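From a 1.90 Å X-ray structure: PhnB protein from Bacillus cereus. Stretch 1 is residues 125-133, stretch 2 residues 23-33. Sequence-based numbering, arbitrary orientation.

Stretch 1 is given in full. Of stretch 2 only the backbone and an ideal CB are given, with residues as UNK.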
ATOM      1  N   ASN A 125      -7.084   1.941 -11.991  1.00 25.19           N
ATOM      2  CA  ASN A 125      -7.594   2.489 -10.734  1.00 25.06           C
ATOM      3  C   ASN A 125      -9.027   2.126 -10.584  1.00 26.02           C
ATOM      4  O   ASN A 125      -9.788   2.226 -11.538  1.00 26.16           O
ATOM      5  CB  ASN A 125      -7.483   4.018 -10.718  1.00 25.52           C
ATOM      6  CG  ASN A 125      -6.053   4.529 -10.837  1.00 25.64           C
ATOM      7  OD1 ASN A 125      -5.833   5.591 -11.451  1.00 33.67           O
ATOM      8  ND2 ASN A 125      -5.110   3.883 -10.200  1.00 24.05           N
ATOM      9  N   ASP A 126      -9.432   1.644  -9.419  1.00 25.07           N
ATOM     10  CA  ASP A 126     -10.832   1.284  -9.254  1.00 25.27           C
ATOM     11  C   ASP A 126     -11.696   2.546  -9.030  1.00 25.47           C
ATOM     12  O   ASP A 126     -11.208   3.697  -9.038  1.00 27.16           O
ATOM     13  CB  ASP A 126     -10.978   0.207  -8.171  1.00 24.66           C
ATOM     14  CG  ASP A 126     -10.684   0.729  -6.779  1.00 25.16           C
ATOM     15  OD1 ASP A 126     -10.692   1.984  -6.631  1.00 24.13           O
ATOM     16  OD2 ASP A 126     -10.498  -0.125  -5.867  1.00 26.42           O
ATOM     17  N   LYS A 127     -12.986   2.341  -8.869  1.00 28.72           N
ATOM     18  CA  LYS A 127     -13.931   3.441  -8.729  1.00 30.25           C
ATOM     19  C   LYS A 127     -13.624   4.328  -7.515  1.00 31.22           C
ATOM     20  O   LYS A 127     -14.164   5.422  -7.401  1.00 30.89           O
ATOM     21  CB  LYS A 127     -15.374   2.931  -8.643  1.00 31.75           C
ATOM     22  CG  LYS A 127     -15.758   2.142  -7.384  1.00 33.64           C
ATOM     23  CD  LYS A 127     -17.213   1.703  -7.396  1.00 40.27           C
ATOM     24  CE  LYS A 127     -17.482   0.505  -8.329  1.00 44.48           C
ATOM     25  NZ  LYS A 127     -16.909  -0.842  -7.992  1.00 42.56           N
ATOM     26  N   TYR A 128     -12.859   3.805  -6.559  1.00 30.28           N
ATOM     27  CA  TYR A 128     -12.483   4.581  -5.378  1.00 31.26           C
ATOM     28  C   TYR A 128     -11.169   5.302  -5.558  1.00 30.69           C
ATOM     29  O   TYR A 128     -10.750   6.040  -4.670  1.00 32.17           O
ATOM     30  CB  TYR A 128     -12.451   3.648  -4.132  1.00 31.28           C
ATOM     31  CG  TYR A 128     -13.731   2.870  -3.943  1.00 30.30           C
ATOM     32  CD1 TYR A 128     -14.886   3.502  -3.498  1.00 32.57           C
ATOM     33  CD2 TYR A 128     -13.813   1.516  -4.273  1.00 29.13           C
ATOM     34  CE1 TYR A 128     -16.076   2.818  -3.369  1.00 34.63           C
ATOM     35  CE2 TYR A 128     -14.966   0.850  -4.144  1.00 30.51           C
ATOM     36  CZ  TYR A 128     -16.106   1.493  -3.693  1.00 32.45           C
ATOM     37  OH  TYR A 128     -17.289   0.798  -3.585  1.00 37.63           O
ATOM     38  N   GLY A 129     -10.465   5.035  -6.660  1.00 29.43           N
ATOM     39  CA  GLY A 129      -9.178   5.600  -6.923  1.00 29.78           C
ATOM     40  C   GLY A 129      -7.989   4.735  -6.516  1.00 27.41           C
ATOM     41  O   GLY A 129      -6.831   5.113  -6.782  1.00 27.91           O
ATOM     42  N   VAL A 130      -8.257   3.574  -5.933  1.00 25.84           N
ATOM     43  CA  VAL A 130      -7.215   2.647  -5.492  1.00 25.47           C
ATOM     44  C   VAL A 130      -6.608   1.918  -6.694  1.00 25.25           C
ATOM     45  O   VAL A 130      -7.357   1.455  -7.580  1.00 23.95           O
ATOM     46  CB  VAL A 130      -7.739   1.600  -4.491  1.00 24.53           C
ATOM     47  CG1 VAL A 130      -6.614   0.521  -4.172  1.00 25.25           C
ATOM     48  CG2 VAL A 130      -8.189   2.308  -3.226  1.00 25.15           C
ATOM     49  N   SER A 131      -5.274   1.902  -6.779  1.00 23.43           N
ATOM     50  CA  SER A 131      -4.582   1.355  -7.970  1.00 23.98           C
ATOM     51  C   SER A 131      -4.261  -0.134  -7.778  1.00 25.36           C
ATOM     52  O   SER A 131      -3.620  -0.563  -6.755  1.00 25.05           O
ATOM     53  CB  SER A 131      -3.313   2.112  -8.218  1.00 25.22           C
ATOM     54  OG  SER A 131      -2.826   1.966  -9.541  1.00 25.21           O
ATOM     55  N   TRP A 132      -4.673  -0.909  -8.780  1.00 25.93           N
ATOM     56  CA  TRP A 132      -4.507  -2.354  -8.799  1.00 25.77           C
ATOM     57  C   TRP A 132      -3.784  -2.821 -10.071  1.00 26.88           C
ATOM     58  O   TRP A 132      -4.098  -2.383 -11.212  1.00 25.65           O
ATOM     59  CB  TRP A 132      -5.865  -3.017  -8.794  1.00 26.74           C
ATOM     60  CG  TRP A 132      -6.726  -2.819  -7.600  1.00 24.28           C
ATOM     61  CD1 TRP A 132      -7.571  -1.785  -7.384  1.00 24.50           C
ATOM     62  CD2 TRP A 132      -6.882  -3.710  -6.484  1.00 24.32           C
ATOM     63  NE1 TRP A 132      -8.257  -1.968  -6.216  1.00 25.11           N
ATOM     64  CE2 TRP A 132      -7.838  -3.131  -5.624  1.00 23.36           C
ATOM     65  CE3 TRP A 132      -6.317  -4.936  -6.136  1.00 25.60           C
ATOM     66  CZ2 TRP A 132      -8.258  -3.741  -4.435  1.00 28.89           C
ATOM     67  CZ3 TRP A 132      -6.697  -5.523  -4.928  1.00 28.31           C
ATOM     68  CH2 TRP A 132      -7.683  -4.934  -4.104  1.00 26.90           C
ATOM     69  N   GLN A 133      -2.829  -3.737  -9.871  1.00 27.31           N
ATOM     70  CA  GLN A 133      -2.153  -4.406 -10.977  1.00 28.70           C
ATOM     71  C   GLN A 133      -2.511  -5.866 -10.850  1.00 29.29           C
ATOM     72  O   GLN A 133      -2.576  -6.440  -9.748  1.00 29.60           O
ATOM     73  CB  GLN A 133      -0.625  -4.298 -10.924  1.00 30.37           C
ATOM     74  CG  GLN A 133      -0.078  -2.877 -11.052  1.00 29.44           C
ATOM     75  CD  GLN A 133       1.427  -2.870 -11.003  1.00 30.49           C
ATOM     76  OE1 GLN A 133       2.092  -3.482 -11.846  1.00 31.51           O
ATOM     77  NE2 GLN A 133       1.986  -2.197  -9.993  1.00 27.24           N
ATOM     78  N   UNK A  23     -18.298   0.527   1.985  1.00 31.52           N
ATOM     79  CA  UNK A  23     -18.667   0.055   0.662  1.00 32.69           C
ATOM     80  C   UNK A  23     -17.467  -0.598  -0.043  1.00 30.47           C
ATOM     81  O   UNK A  23     -17.590  -1.639  -0.689  1.00 29.39           O
ATOM     82  CB  UNK A  23     -19.214   1.213  -0.176  1.00 32.69           C
ATOM     83  N   UNK A  24     -16.306   0.034   0.083  1.00 30.21           N
ATOM     84  CA  UNK A  24     -15.101  -0.427  -0.593  1.00 29.01           C
ATOM     85  C   UNK A  24     -14.675  -1.765  -0.080  1.00 27.85           C
ATOM     86  O   UNK A  24     -14.407  -2.707  -0.861  1.00 27.82           O
ATOM     87  CB  UNK A  24     -13.962   0.581  -0.426  1.00 29.01           C
ATOM     88  N   UNK A  25     -14.686  -1.903   1.255  1.00 28.04           N
ATOM     89  CA  UNK A  25     -14.361  -3.166   1.882  1.00 29.54           C
ATOM     90  C   UNK A  25     -15.298  -4.293   1.497  1.00 30.30           C
ATOM     91  O   UNK A  25     -14.873  -5.413   1.204  1.00 30.95           O
ATOM     92  CB  UNK A  25     -14.365  -2.999   3.403  1.00 29.54           C
ATOM     93  N   UNK A  26     -16.594  -4.011   1.515  1.00 30.57           N
ATOM     94  CA  UNK A  26     -17.562  -5.008   1.066  1.00 33.03           C
ATOM     95  C   UNK A  26     -17.292  -5.437  -0.383  1.00 32.17           C
ATOM     96  O   UNK A  26     -17.387  -6.626  -0.725  1.00 33.61           O
ATOM     97  CB  UNK A  26     -18.983  -4.456   1.195  1.00 33.03           C
ATOM     98  N   UNK A  27     -16.912  -4.479  -1.220  1.00 31.61           N
ATOM     99  CA  UNK A  27     -16.573  -4.765  -2.625  1.00 31.06           C
ATOM    100  C   UNK A  27     -15.339  -5.617  -2.715  1.00 30.29           C
ATOM    101  O   UNK A  27     -15.371  -6.681  -3.347  1.00 30.70           O
ATOM    102  CB  UNK A  27     -16.364  -3.471  -3.414  1.00 31.06           C
ATOM    103  N   UNK A  28     -14.268  -5.224  -2.018  1.00 28.46           N
ATOM    104  CA  UNK A  28     -12.979  -5.941  -2.146  1.00 28.01           C
ATOM    105  C   UNK A  28     -13.061  -7.370  -1.626  1.00 29.01           C
ATOM    106  O   UNK A  28     -12.547  -8.303  -2.235  1.00 29.50           O
ATOM    107  CB  UNK A  28     -11.879  -5.191  -1.392  1.00 28.01           C
ATOM    108  N   UNK A  29     -13.726  -7.552  -0.499  1.00 30.12           N
ATOM    109  CA  UNK A  29     -13.795  -8.873   0.080  1.00 31.09           C
ATOM    110  C   UNK A  29     -14.655  -9.822  -0.784  1.00 33.17           C
ATOM    111  O   UNK A  29     -14.584 -11.021  -0.610  1.00 34.14           O
ATOM    112  CB  UNK A  29     -14.355  -8.785   1.501  1.00 31.09           C
ATOM    113  N   UNK A  30     -15.440  -9.297  -1.719  1.00 35.07           N
ATOM    114  CA  UNK A  30     -16.190 -10.154  -2.659  1.00 36.87           C
ATOM    115  C   UNK A  30     -15.376 -10.685  -3.858  1.00 38.12           C
ATOM    116  O   UNK A  30     -15.862 -11.565  -4.606  1.00 39.57           O
ATOM    117  CB  UNK A  30     -17.388  -9.368  -3.194  1.00 36.87           C
ATOM    118  N   UNK A  31     -14.152 -10.196  -4.040  1.00 36.42           N
ATOM    119  CA  UNK A  31     -13.392 -10.430  -5.258  1.00 37.52           C
ATOM    120  C   UNK A  31     -12.433 -11.586  -5.153  1.00 39.38           C
ATOM    121  O   UNK A  31     -11.979 -12.103  -6.169  1.00 39.05           O
ATOM    122  CB  UNK A  31     -12.617  -9.167  -5.639  1.00 37.52           C
ATOM    123  N   UNK A  32     -12.077 -11.964  -3.920  1.00 39.78           N
ATOM    124  CA  UNK A  32     -11.067 -12.978  -3.704  1.00 40.62           C
ATOM    125  C   UNK A  32     -11.557 -14.013  -2.708  1.00 42.00           C
ATOM    126  O   UNK A  32     -12.371 -13.722  -1.816  1.00 41.30           O
ATOM    127  CB  UNK A  32      -9.763 -12.343  -3.218  1.00 40.62           C
ATOM    128  N   UNK A  33     -11.054 -15.227  -2.871  1.00 43.49           N
ATOM    129  CA  UNK A  33     -11.324 -16.279  -1.919  1.00 45.22           C
ATOM    130  C   UNK A  33     -10.735 -15.907  -0.572  1.00 43.22           C
ATOM    131  O   UNK A  33      -9.696 -15.241  -0.524  1.00 40.73           O
ATOM    132  CB  UNK A  33     -10.764 -17.616  -2.409  1.00 45.22           C
TER

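Position 23 is helical, and its CA-to-CB bond points toward stretch 1. The ideal CB lies 3.9 Å from Tyr128 OH. A phenol can donate, so a side chain with an acceptor would suit: Glu, Gln or Asp. The residue is Glu23. Its extended chain (chi1 and chi2 both t) lets OE2 accept a hydrogen bond from Tyr128 OH at 2.5 Å, near the plane of the ring.

At position 24 the CB points sideways, yet the ideal CB is already 3.9 Å from Tyr128 CE2. A small side chain suits best. The residue is Ala24. Its CB sits over one face of the Tyr128 ring, 3.9 Å from the centroid, a CH-pi contact.

Position 25 points away and position 26 sideways, and neither ideal CB has stretch 1 within 5.5 Å, so many residues would do. They are Met25, a selenomethionine, and Asn26.

Position 27 points toward stretch 1. Its ideal CB is 4.4 Å from Tyr128 OH and 5.3 Å from Lys127 NZ. An acid could meet the ammonium; an aromatic ring could offer its face instead. The residue is Phe27. Lys127 NZ lies over the ring, 3.6 Å from its centroid, a cation-pi contact. Phe27 CD2 also packs against Tyr128 CE2 at 3.9 Å, at the edge of the tyrosine ring.

Position 28 also points toward stretch 1. The ideal CB is 4.9 Å from Trp132 CZ2, and the carboxylate of Asp126 lies farther on. A long side chain with apolar bulk and a donor at its end would suit; Tyr fits well, and Lys or Arg could also reach toward the acid. The residue is Tyr28. Its OH donates to Asp126 OD2 at 2.6 Å. The same OD2 accepts from Trp132 NE1 at 2.9 Å, so one oxygen ties both side chains together. The edge of Trp132 meets the face of Tyr28, with centroids 5.2 Å apart.

Positions 29 and 30 are out of reach and open to many residues. Thr29 OG1 donates a hydrogen bond to Met25 O at 2.9 Å, and Ser30 OG donates one to Phe27 O at 2.6 Å.

Position 31 points toward stretch 1 but stays distant; several apolar residues would serve. It is Leu31, whose CD1 comes no closer than 5.4 Å, to Trp132 CZ2.

Position 32 points toward stretch 1. Its CB is far off, so only a long side chain would reach Trp132; Phe, Tyr or Met would suit that ring. Phe32 does this, with CZ 4.0 Å from Trp132 CZ3.

Position 33 is out of reach and unconstrained here; it is Asp33.

Stretch 2 (23-33) EAMNFYTSLFD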
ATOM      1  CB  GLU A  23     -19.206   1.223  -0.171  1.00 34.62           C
ATOM      2  CG  GLU A  23     -19.746   0.864  -1.555  1.00 38.36           C
ATOM      3  CD  GLU A  23     -19.964   2.157  -2.372  1.00 41.46           C
ATOM      4  OE1 GLU A  23     -20.817   2.958  -1.970  1.00 44.67           O
ATOM      5  OE2 GLU A  23     -19.244   2.394  -3.336  1.00 41.24           O
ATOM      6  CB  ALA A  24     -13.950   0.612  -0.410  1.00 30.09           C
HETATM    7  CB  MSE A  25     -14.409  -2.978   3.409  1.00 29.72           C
HETATM    8  CG  MSE A  25     -13.879  -4.035   4.210  1.00 35.29           C
HETATM    9 SE   MSE A  25     -13.517  -3.223   6.024  0.65 34.42          SE
HETATM   10  CE  MSE A  25     -15.355  -2.592   6.389  1.00 38.47           C
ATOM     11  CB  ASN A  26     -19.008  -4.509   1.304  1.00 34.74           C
ATOM     12  CG  ASN A  26     -19.444  -4.706   2.776  1.00 37.07           C
ATOM     13  OD1 ASN A  26     -19.668  -5.809   3.203  1.00 45.48           O
ATOM     14  ND2 ASN A  26     -19.522  -3.655   3.520  1.00 45.28           N
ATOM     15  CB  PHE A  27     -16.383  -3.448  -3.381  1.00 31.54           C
ATOM     16  CG  PHE A  27     -15.951  -3.614  -4.819  1.00 31.10           C
ATOM     17  CD1 PHE A  27     -16.678  -4.403  -5.696  1.00 36.60           C
ATOM     18  CD2 PHE A  27     -14.856  -2.911  -5.298  1.00 33.49           C
ATOM     19  CE1 PHE A  27     -16.305  -4.509  -7.051  1.00 36.83           C
ATOM     20  CE2 PHE A  27     -14.480  -2.995  -6.627  1.00 34.83           C
ATOM     21  CZ  PHE A  27     -15.189  -3.790  -7.500  1.00 36.24           C
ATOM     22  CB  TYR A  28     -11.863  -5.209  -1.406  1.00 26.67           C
ATOM     23  CG  TYR A  28     -11.563  -3.827  -1.950  1.00 27.35           C
ATOM     24  CD1 TYR A  28     -11.813  -3.478  -3.304  1.00 24.70           C
ATOM     25  CD2 TYR A  28     -10.995  -2.873  -1.134  1.00 26.39           C
ATOM     26  CE1 TYR A  28     -11.513  -2.215  -3.753  1.00 28.23           C
ATOM     27  CE2 TYR A  28     -10.734  -1.632  -1.554  1.00 25.22           C
ATOM     28  CZ  TYR A  28     -10.978  -1.286  -2.873  1.00 26.09           C
ATOM     29  OH  TYR A  28     -10.627  -0.019  -3.236  1.00 25.23           O
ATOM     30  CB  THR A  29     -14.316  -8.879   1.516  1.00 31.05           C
ATOM     31  OG1 THR A  29     -15.581  -8.247   1.555  1.00 30.04           O
ATOM     32  CG2 THR A  29     -13.373  -8.163   2.478  1.00 29.27           C
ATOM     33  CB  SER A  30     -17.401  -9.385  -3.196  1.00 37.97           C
ATOM     34  OG  SER A  30     -17.044  -8.498  -4.273  1.00 37.93           O
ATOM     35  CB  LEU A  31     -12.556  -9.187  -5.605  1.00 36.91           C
ATOM     36  CG  LEU A  31     -13.333  -7.903  -5.877  1.00 38.39           C
ATOM     37  CD1 LEU A  31     -12.339  -6.794  -6.193  1.00 38.13           C
ATOM     38  CD2 LEU A  31     -14.321  -8.105  -7.009  1.00 40.05           C
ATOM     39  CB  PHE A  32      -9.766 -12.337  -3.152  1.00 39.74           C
ATOM     40  CG  PHE A  32      -9.237 -11.216  -3.989  1.00 38.82           C
ATOM     41  CD1 PHE A  32      -8.580 -11.479  -5.185  1.00 40.16           C
ATOM     42  CD2 PHE A  32      -9.385  -9.892  -3.595  1.00 36.98           C
ATOM     43  CE1 PHE A  32      -8.114 -10.430  -5.979  1.00 38.55           C
ATOM     44  CE2 PHE A  32      -8.932  -8.848  -4.391  1.00 35.83           C
ATOM     45  CZ  PHE A  32      -8.290  -9.112  -5.569  1.00 39.25           C
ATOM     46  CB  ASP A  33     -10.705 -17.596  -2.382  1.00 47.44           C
ATOM     47  CG  ASP A  33     -11.521 -18.749  -1.971  1.00 54.97           C
ATOM     48  OD1 ASP A  33     -12.598 -18.918  -2.614  1.00 63.99           O
ATOM     49  OD2 ASP A  33     -11.111 -19.459  -1.007  1.00 60.99           O
TER
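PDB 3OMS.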